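Local coordinates for putative mandelate racemase (Zymomonas mobilis, PDB 2OX4) that is a magnesium-binding member of the enolase superfamily, of the mandelate racemase type, and probably acts as a dehydratase, at the interface of chains A and B and the interface of chains A and C. Residues are numbered along the deposited sequence; one frame, centred on the assembly and turned at random. Chains: chain A/B/C, Putative mandelate racemase.

Contact 1: the interface of chains A and B. Residues chain A 68, 110, 112, 116-117; chain B 68, 110, 112.
Two copies of a small leucine and phenylalanine cluster face each other here across a local two-fold axis, and the contact is almost wholly hydrophobic. Each chain brings the last residue of helix 89-110, a leucine from the loop that follows it and a phenylalanine from the loop before helix 70-79. A:Leu110 is the side chain to follow. Its CB leaves the helix end with CG anti to the carbonyl carbon and beside the backbone N (chi1 -58°); it is the two methyls beyond CG that make the contacts with chain B. CD1 turns back to its own chain and sits in the plane of the A:Phe68 ring, at the edge, while still lying 4.2 Å from CD1 of B:Leu112. CD2 makes the closer approach, 3.8 Å from the same B:Leu112 CD1. The two leucines therefore meet tip to tip. B:Leu112 CD1 also comes within 4.0 Å of CE2 of A:Phe68, its side chain crossing that of the phenylalanine at about a right angle, so one methyl is shared by a leucine and an aromatic rim. The twin repeats this with the chains exchanged: A:Leu112 CD1 touches B:Leu110 CD2 at 3.8 Å and B:Phe68 CE2 at 4.1 Å. At one margin the backbone takes over. The carbonyl O of A:Lys116, in helix 114-117, lies in the ring plane of B:Phe68 at the edge, and a water bridges the two main chains, 2.6 Å from A:Lys116 O and 2.7 Å from B:Phe68 O. No direct polar bond joins the chains in this patch; shape and apolar burial carry it. In the eight-chain deposited assembly the site gives the two-fold pairing of A and B a greasy, symmetric patch, which may help hold that pair together.

Contact 2: the interface of chains A and C. Residues chain A 221-223, 244, 248, 250-251, 254; chain C 279, 282, 309-311.
Polar bonds to C:Glu311 come first. Its chain is extended beyond CG (chi2 178°) and sends the carboxylate to the start of helix 222-232 of chain A, where OE1 accepts from the backbone N of A:Leu222 at 2.9 Å and from the amide ND2 of A:Asn244 at 3.1 Å. Both donors approach from above the carboxylate plane, and the A:Asn244 amide is turned 76° from it. The helix N-terminus would be expected to favour the charged carboxylate. Further along, A:Asn248 gives an almost straight bond from ND2 to the carbonyl O of C:Ile309, the end of helix 296-309, at 3.0 Å.

Within chain C, the guanidinium of C:Arg282 is fixed by backbone carbonyls of its own chain: NE bonds the carbonyl O of C:Phe310 in plane, and NH1 that of C:Glu311. So held, it offers one face to CD1 of A:Leu222, with A:Val223 CG2 at its edge.

Apolar packing fills the middle. A:Leu251 CD1 lies 3.6 Å from CG of C:Glu311, the aliphatic part of that side chain, while A:Asp221 CB packs against the carboxylate carbon.

Charge and water contribute at the rim. A:Glu254 pairs with A:Arg250 inside chain A, though the arginine is poorly ordered and its reach to C:Leu279 O is weak; as modelled, C:Phe310 CE1 lies at the edge of the A:Arg250 guanidinium, in its plane. One water joins A:Glu254 OE2 more loosely to C:Arg282 O, and another sits 2.7 Å from A:Asp221 OD2 and 2.8 Å from the backbone O of C:Glu311.

Contact 1: the interface of chains A and B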
ATOM      1  N   PHE A  68      31.059  18.779  25.944  1.00 10.36           N
ATOM      2  CA  PHE A  68      29.718  18.565  26.489  1.00 12.84           C
ATOM      3  C   PHE A  68      28.598  18.786  25.487  1.00 13.71           C
ATOM      4  O   PHE A  68      27.499  18.297  25.677  1.00 13.73           O
ATOM      5  CB  PHE A  68      29.469  19.364  27.758  1.00 12.65           C
ATOM      6  CG  PHE A  68      29.961  18.666  28.993  1.00 15.40           C
ATOM      7  CD1 PHE A  68      31.330  18.614  29.279  1.00 19.25           C
ATOM      8  CD2 PHE A  68      29.063  18.021  29.850  1.00 13.28           C
ATOM      9  CE1 PHE A  68      31.799  17.953  30.424  1.00 20.60           C
ATOM     10  CE2 PHE A  68      29.522  17.347  30.996  1.00 19.35           C
ATOM     11  CZ  PHE A  68      30.890  17.320  31.281  1.00 16.41           C
ATOM     12  N   LEU A 110      33.401  14.404  35.081  1.00 12.01           N
ATOM     13  CA  LEU A 110      32.461  14.236  36.180  1.00 14.18           C
ATOM     14  C   LEU A 110      32.810  13.104  37.126  1.00 15.02           C
ATOM     15  O   LEU A 110      32.046  12.821  38.049  1.00 13.22           O
ATOM     16  CB  LEU A 110      31.044  14.053  35.650  1.00 13.50           C
ATOM     17  CG  LEU A 110      30.595  15.227  34.792  1.00 17.19           C
ATOM     18  CD1 LEU A 110      29.346  14.835  34.028  1.00 13.80           C
ATOM     19  CD2 LEU A 110      30.368  16.461  35.676  1.00 16.98           C
ATOM     20  N   LEU A 112      32.849   9.827  36.535  1.00 13.32           N
ATOM     21  CA  LEU A 112      31.794   8.819  36.435  1.00 17.25           C
ATOM     22  C   LEU A 112      32.061   7.955  35.218  1.00 12.09           C
ATOM     23  O   LEU A 112      32.495   8.469  34.190  1.00 13.19           O
ATOM     24  CB  LEU A 112      30.424   9.480  36.236  1.00 18.98           C
ATOM     25  CG  LEU A 112      29.658  10.127  37.391  1.00 26.26           C
ATOM     26  CD1 LEU A 112      28.291  10.500  36.872  1.00 23.01           C
ATOM     27  CD2 LEU A 112      29.534   9.187  38.578  1.00 23.50           C
ATOM     28  N   LYS A 116      26.773   5.771  33.376  1.00 10.95           N
ATOM     29  CA  LYS A 116      26.013   6.614  34.307  1.00 11.00           C
ATOM     30  C   LYS A 116      25.458   7.858  33.605  1.00 16.90           C
ATOM     31  O   LYS A 116      24.459   8.425  34.039  1.00 18.69           O
ATOM     32  CB  LYS A 116      26.868   7.037  35.512  1.00 12.10           C
ATOM     33  CG  LYS A 116      27.235   5.896  36.459  1.00 18.26           C
ATOM     34  CD  LYS A 116      26.311   5.809  37.653  1.00 31.99           C
ATOM     35  CE  LYS A 116      26.735   4.687  38.608  1.00 25.73           C
ATOM     36  NZ  LYS A 116      27.785   5.138  39.562  1.00 43.77           N
ATOM     37  N   LEU A 117      26.118   8.274  32.521  1.00 11.35           N
ATOM     38  CA  LEU A 117      25.704   9.455  31.777  1.00  9.00           C
ATOM     39  C   LEU A 117      24.755   9.067  30.631  1.00 13.26           C
ATOM     40  O   LEU A 117      24.123   9.925  30.038  1.00 13.52           O
ATOM     41  CB  LEU A 117      26.926  10.219  31.247  1.00  9.87           C
ATOM     42  CG  LEU A 117      27.924  10.737  32.292  1.00 16.37           C
ATOM     43  CD1 LEU A 117      29.128  11.391  31.622  1.00 13.45           C
ATOM     44  CD2 LEU A 117      27.249  11.712  33.279  1.00 13.68           C
TER
ATOM     45  N   PHE B  68      19.915   7.827  39.325  1.00 10.83           N
ATOM     46  CA  PHE B  68      20.717   7.786  38.114  1.00 13.31           C
ATOM     47  C   PHE B  68      20.280   6.733  37.101  1.00 13.39           C
ATOM     48  O   PHE B  68      20.635   6.822  35.930  1.00 12.93           O
ATOM     49  CB  PHE B  68      22.200   7.638  38.439  1.00 12.71           C
ATOM     50  CG  PHE B  68      22.887   8.959  38.651  1.00 14.39           C
ATOM     51  CD1 PHE B  68      22.689   9.672  39.835  1.00 10.70           C
ATOM     52  CD2 PHE B  68      23.692   9.513  37.652  1.00 12.40           C
ATOM     53  CE1 PHE B  68      23.314  10.917  40.032  1.00 18.61           C
ATOM     54  CE2 PHE B  68      24.319  10.751  37.840  1.00 18.09           C
ATOM     55  CZ  PHE B  68      24.127  11.452  39.031  1.00 14.30           C
ATOM     56  N   LEU B 110      25.709  16.435  40.282  1.00 11.81           N
ATOM     57  CA  LEU B 110      26.862  16.669  39.419  1.00 11.18           C
ATOM     58  C   LEU B 110      27.240  18.140  39.309  1.00 11.44           C
ATOM     59  O   LEU B 110      28.194  18.488  38.588  1.00 12.66           O
ATOM     60  CB  LEU B 110      26.584  16.103  38.027  1.00 11.86           C
ATOM     61  CG  LEU B 110      26.417  14.585  38.019  1.00 13.47           C
ATOM     62  CD1 LEU B 110      26.030  14.110  36.637  1.00 12.88           C
ATOM     63  CD2 LEU B 110      27.683  13.887  38.532  1.00 14.46           C
ATOM     64  N   LEU B 112      25.564  20.524  37.861  1.00  9.90           N
ATOM     65  CA  LEU B 112      25.358  20.957  36.475  1.00 10.19           C
ATOM     66  C   LEU B 112      23.873  21.165  36.191  1.00 10.22           C
ATOM     67  O   LEU B 112      23.036  20.422  36.711  1.00  8.80           O
ATOM     68  CB  LEU B 112      25.867  19.891  35.494  1.00 14.16           C
ATOM     69  CG  LEU B 112      27.370  19.675  35.325  1.00 19.11           C
ATOM     70  CD1 LEU B 112      27.579  18.629  34.260  1.00 16.05           C
ATOM     71  CD2 LEU B 112      28.067  20.967  34.972  1.00 16.10           C
TER
HETATM   72  O   HOH W   1      21.859   8.407  34.101  1.00 25.56           O

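Contact 2: the interface of chains A and C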
ATOM      1  N   ASP A 221      23.303 -13.529  -1.105  1.00 10.62           N
ATOM      2  CA  ASP A 221      22.245 -12.579  -1.398  1.00 13.24           C
ATOM      3  C   ASP A 221      20.945 -13.218  -0.947  1.00 18.26           C
ATOM      4  O   ASP A 221      20.962 -14.309  -0.375  1.00 11.73           O
ATOM      5  CB  ASP A 221      22.222 -12.164  -2.884  1.00 11.12           C
ATOM      6  CG  ASP A 221      22.018 -13.343  -3.853  1.00 15.74           C
ATOM      7  OD1 ASP A 221      21.504 -14.410  -3.461  1.00 14.88           O
ATOM      8  OD2 ASP A 221      22.362 -13.184  -5.044  1.00 15.28           O
ATOM      9  N   LEU A 222      19.818 -12.576  -1.225  1.00 11.04           N
ATOM     10  CA  LEU A 222      18.558 -13.086  -0.688  1.00 12.27           C
ATOM     11  C   LEU A 222      18.261 -14.529  -1.138  1.00 11.37           C
ATOM     12  O   LEU A 222      17.752 -15.322  -0.353  1.00 11.77           O
ATOM     13  CB  LEU A 222      17.396 -12.118  -0.948  1.00 17.48           C
ATOM     14  CG  LEU A 222      16.588 -12.126  -2.239  1.00 26.53           C
ATOM     15  CD1 LEU A 222      15.403 -13.054  -2.119  1.00 27.85           C
ATOM     16  CD2 LEU A 222      16.098 -10.723  -2.546  1.00 37.23           C
ATOM     17  N   VAL A 223      18.626 -14.868  -2.376  1.00 10.74           N
ATOM     18  CA  VAL A 223      18.314 -16.190  -2.935  1.00 11.72           C
ATOM     19  C   VAL A 223      19.097 -17.298  -2.211  1.00 10.01           C
ATOM     20  O   VAL A 223      18.512 -18.254  -1.676  1.00  9.12           O
ATOM     21  CB  VAL A 223      18.560 -16.227  -4.459  1.00 14.80           C
ATOM     22  CG1 VAL A 223      18.248 -17.621  -5.024  1.00 12.46           C
ATOM     23  CG2 VAL A 223      17.675 -15.185  -5.165  1.00 10.93           C
ATOM     24  N   ASN A 244      22.660 -10.596   3.245  1.00 12.02           N
ATOM     25  CA  ASN A 244      22.753 -10.014   1.907  1.00  8.58           C
ATOM     26  C   ASN A 244      23.435  -8.645   1.924  1.00 13.22           C
ATOM     27  O   ASN A 244      24.093  -8.288   2.900  1.00 12.58           O
ATOM     28  CB  ASN A 244      21.368  -9.985   1.230  1.00 10.67           C
ATOM     29  CG  ASN A 244      20.425  -8.945   1.832  1.00 16.12           C
ATOM     30  OD1 ASN A 244      20.627  -8.477   2.941  1.00 13.22           O
ATOM     31  ND2 ASN A 244      19.383  -8.581   1.082  1.00 16.59           N
ATOM     32  N   ASN A 248      19.845  -2.023  -0.587  1.00 18.86           N
ATOM     33  CA  ASN A 248      18.416  -1.992  -0.967  1.00 16.35           C
ATOM     34  C   ASN A 248      17.635  -2.665   0.178  1.00 14.15           C
ATOM     35  O   ASN A 248      17.435  -3.883   0.166  1.00 11.18           O
ATOM     36  CB  ASN A 248      18.206  -2.723  -2.323  1.00 10.19           C
ATOM     37  CG  ASN A 248      16.737  -2.738  -2.817  1.00 13.59           C
ATOM     38  OD1 ASN A 248      15.813  -2.261  -2.157  1.00 15.86           O
ATOM     39  ND2 ASN A 248      16.534  -3.302  -4.003  1.00 11.55           N
ATOM     40  N   ARG A 250      14.615  -3.070   1.286  1.00 10.18           N
ATOM     41  CA  ARG A 250      13.395  -3.850   1.052  1.00 15.84           C
ATOM     42  C   ARG A 250      13.674  -5.332   0.787  1.00 12.22           C
ATOM     43  O   ARG A 250      12.836  -6.186   1.065  1.00 12.24           O
ATOM     44  CB  ARG A 250      12.564  -3.257  -0.099  1.00 18.47           C
ATOM     45  CG  ARG A 250      11.189  -3.923  -0.292  1.00 32.96           C
ATOM     46  CD  ARG A 250      10.426  -3.372  -1.499  1.00 38.95           C
ATOM     47  NE  ARG A 250      11.137  -3.607  -2.758  1.00 56.67           N
ATOM     48  CZ  ARG A 250      10.890  -4.613  -3.597  1.00 60.92           C
ATOM     49  NH1 ARG A 250       9.934  -5.499  -3.332  1.00 28.10           N
ATOM     50  NH2 ARG A 250      11.601  -4.729  -4.715  1.00 42.39           N
ATOM     51  N   LEU A 251      14.864  -5.641   0.267  1.00 10.16           N
ATOM     52  CA  LEU A 251      15.239  -7.031   0.026  1.00  7.84           C
ATOM     53  C   LEU A 251      15.238  -7.895   1.280  1.00 11.50           C
ATOM     54  O   LEU A 251      14.915  -9.088   1.203  1.00 12.46           O
ATOM     55  CB  LEU A 251      16.593  -7.133  -0.690  1.00 11.93           C
ATOM     56  CG  LEU A 251      16.650  -6.462  -2.068  1.00 10.05           C
ATOM     57  CD1 LEU A 251      18.041  -6.600  -2.679  1.00 11.68           C
ATOM     58  CD2 LEU A 251      15.581  -7.033  -2.993  1.00 10.22           C
ATOM     59  N   GLU A 254      11.832  -9.032   1.909  1.00  8.48           N
ATOM     60  CA  GLU A 254      11.538 -10.134   0.992  1.00 10.99           C
ATOM     61  C   GLU A 254      12.150 -11.438   1.501  1.00 12.34           C
ATOM     62  O   GLU A 254      11.514 -12.489   1.451  1.00 11.73           O
ATOM     63  CB  GLU A 254      12.065  -9.832  -0.415  1.00 11.34           C
ATOM     64  CG  GLU A 254      11.447  -8.602  -1.077  1.00 13.47           C
ATOM     65  CD  GLU A 254       9.919  -8.648  -1.264  1.00 25.35           C
ATOM     66  OE1 GLU A 254       9.322  -7.557  -1.348  1.00 26.11           O
ATOM     67  OE2 GLU A 254       9.313  -9.740  -1.361  1.00 19.65           O
TER
ATOM     68  N   LEU C 279      10.608  -6.745 -11.162  1.00  8.30           N
ATOM     69  CA  LEU C 279      11.650  -6.284 -10.244  1.00  9.10           C
ATOM     70  C   LEU C 279      11.074  -5.526  -9.035  1.00  8.46           C
ATOM     71  O   LEU C 279      11.467  -5.780  -7.895  1.00 11.43           O
ATOM     72  CB  LEU C 279      12.676  -5.437 -11.008  1.00  9.49           C
ATOM     73  CG  LEU C 279      13.525  -6.185 -12.056  1.00  8.64           C
ATOM     74  CD1 LEU C 279      14.491  -5.234 -12.730  1.00 15.23           C
ATOM     75  CD2 LEU C 279      14.278  -7.385 -11.464  1.00 13.85           C
ATOM     76  N   ARG C 282       9.737  -7.956  -6.860  1.00  9.64           N
ATOM     77  CA  ARG C 282      10.794  -8.949  -6.598  1.00  9.52           C
ATOM     78  C   ARG C 282      10.332 -10.405  -6.835  1.00 10.71           C
ATOM     79  O   ARG C 282      10.613 -11.304  -6.041  1.00 11.74           O
ATOM     80  CB  ARG C 282      11.432  -8.728  -5.205  1.00 12.71           C
ATOM     81  CG  ARG C 282      12.705  -9.566  -4.888  1.00 10.91           C
ATOM     82  CD  ARG C 282      13.727  -9.526  -6.014  1.00 11.26           C
ATOM     83  NE  ARG C 282      14.863 -10.459  -5.862  1.00 11.67           N
ATOM     84  CZ  ARG C 282      14.783 -11.792  -5.935  1.00 10.20           C
ATOM     85  NH1 ARG C 282      15.891 -12.527  -5.856  1.00  9.86           N
ATOM     86  NH2 ARG C 282      13.609 -12.402  -6.089  1.00 13.37           N
ATOM     87  N   ILE C 309      20.426  -4.629  -8.676  1.00  9.36           N
ATOM     88  CA  ILE C 309      19.989  -3.854  -7.497  0.50  8.80           C
ATOM     89  C   ILE C 309      19.044  -4.671  -6.626  1.00  6.03           C
ATOM     90  O   ILE C 309      18.934  -4.450  -5.419  1.00  8.96           O
ATOM     91  CB  ILE C 309      19.215  -2.560  -7.920  0.50  7.85           C
ATOM     92  CG1 ILE C 309      20.044  -1.743  -8.906  0.50 18.80           C
ATOM     93  CG2 ILE C 309      18.870  -1.701  -6.714  0.50 15.74           C
ATOM     94  CD1 ILE C 309      21.480  -1.724  -8.560  0.50 10.75           C
ATOM     95  N   PHE C 310      18.347  -5.606  -7.263  1.00  7.24           N
ATOM     96  CA  PHE C 310      17.306  -6.377  -6.606  1.00  6.64           C
ATOM     97  C   PHE C 310      17.787  -7.791  -6.237  1.00  6.86           C
ATOM     98  O   PHE C 310      16.974  -8.632  -5.837  1.00  9.36           O
ATOM     99  CB  PHE C 310      16.069  -6.442  -7.515  1.00  8.50           C
ATOM    100  CG  PHE C 310      15.424  -5.098  -7.734  1.00 11.83           C
ATOM    101  CD1 PHE C 310      14.459  -4.628  -6.856  1.00 12.00           C
ATOM    102  CD2 PHE C 310      15.796  -4.303  -8.815  1.00 12.34           C
ATOM    103  CE1 PHE C 310      13.872  -3.369  -7.053  1.00 11.61           C
ATOM    104  CE2 PHE C 310      15.216  -3.047  -9.019  1.00 12.13           C
ATOM    105  CZ  PHE C 310      14.259  -2.589  -8.131  1.00 11.43           C
ATOM    106  N   GLU C 311      19.101  -8.019  -6.342  1.00  7.67           N
ATOM    107  CA  GLU C 311      19.721  -9.338  -6.081  1.00  8.25           C
ATOM    108  C   GLU C 311      19.051 -10.429  -6.931  1.00  7.99           C
ATOM    109  O   GLU C 311      18.609 -11.486  -6.441  1.00  9.52           O
ATOM    110  CB  GLU C 311      19.756  -9.681  -4.571  1.00  6.37           C
ATOM    111  CG  GLU C 311      20.721  -8.763  -3.794  1.00  9.90           C
ATOM    112  CD  GLU C 311      20.776  -9.011  -2.285  1.00 16.92           C
ATOM    113  OE1 GLU C 311      19.873  -9.694  -1.740  1.00 12.89           O
ATOM    114  OE2 GLU C 311      21.743  -8.502  -1.648  1.00 18.53           O
TER
HETATM  115  O   HOH W   2      20.311 -13.724  -6.787  1.00 15.64           O
HETATM  116  O   HOH W   3       9.837 -11.715  -2.884  1.00 34.76           O

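The centres of contact 1 and contact 2 lie about 45 Å apart on chain A, and they share no residue. Contact 1 draws on the region of the N-terminal domain family, around the end of helix 89-110 and helix 114-117; contact 2 uses helices 222-232 and 250-257 in the enolase-like C-terminal region, against the ends of helices 271-280 and 296-309 in chain C. Chain A can thus hold B and C at once. One joint is two-fold symmetric, the other is not an exact two-fold, and such a combination could build the eight-chain deposited assembly, although the structure alone does not establish it in solution.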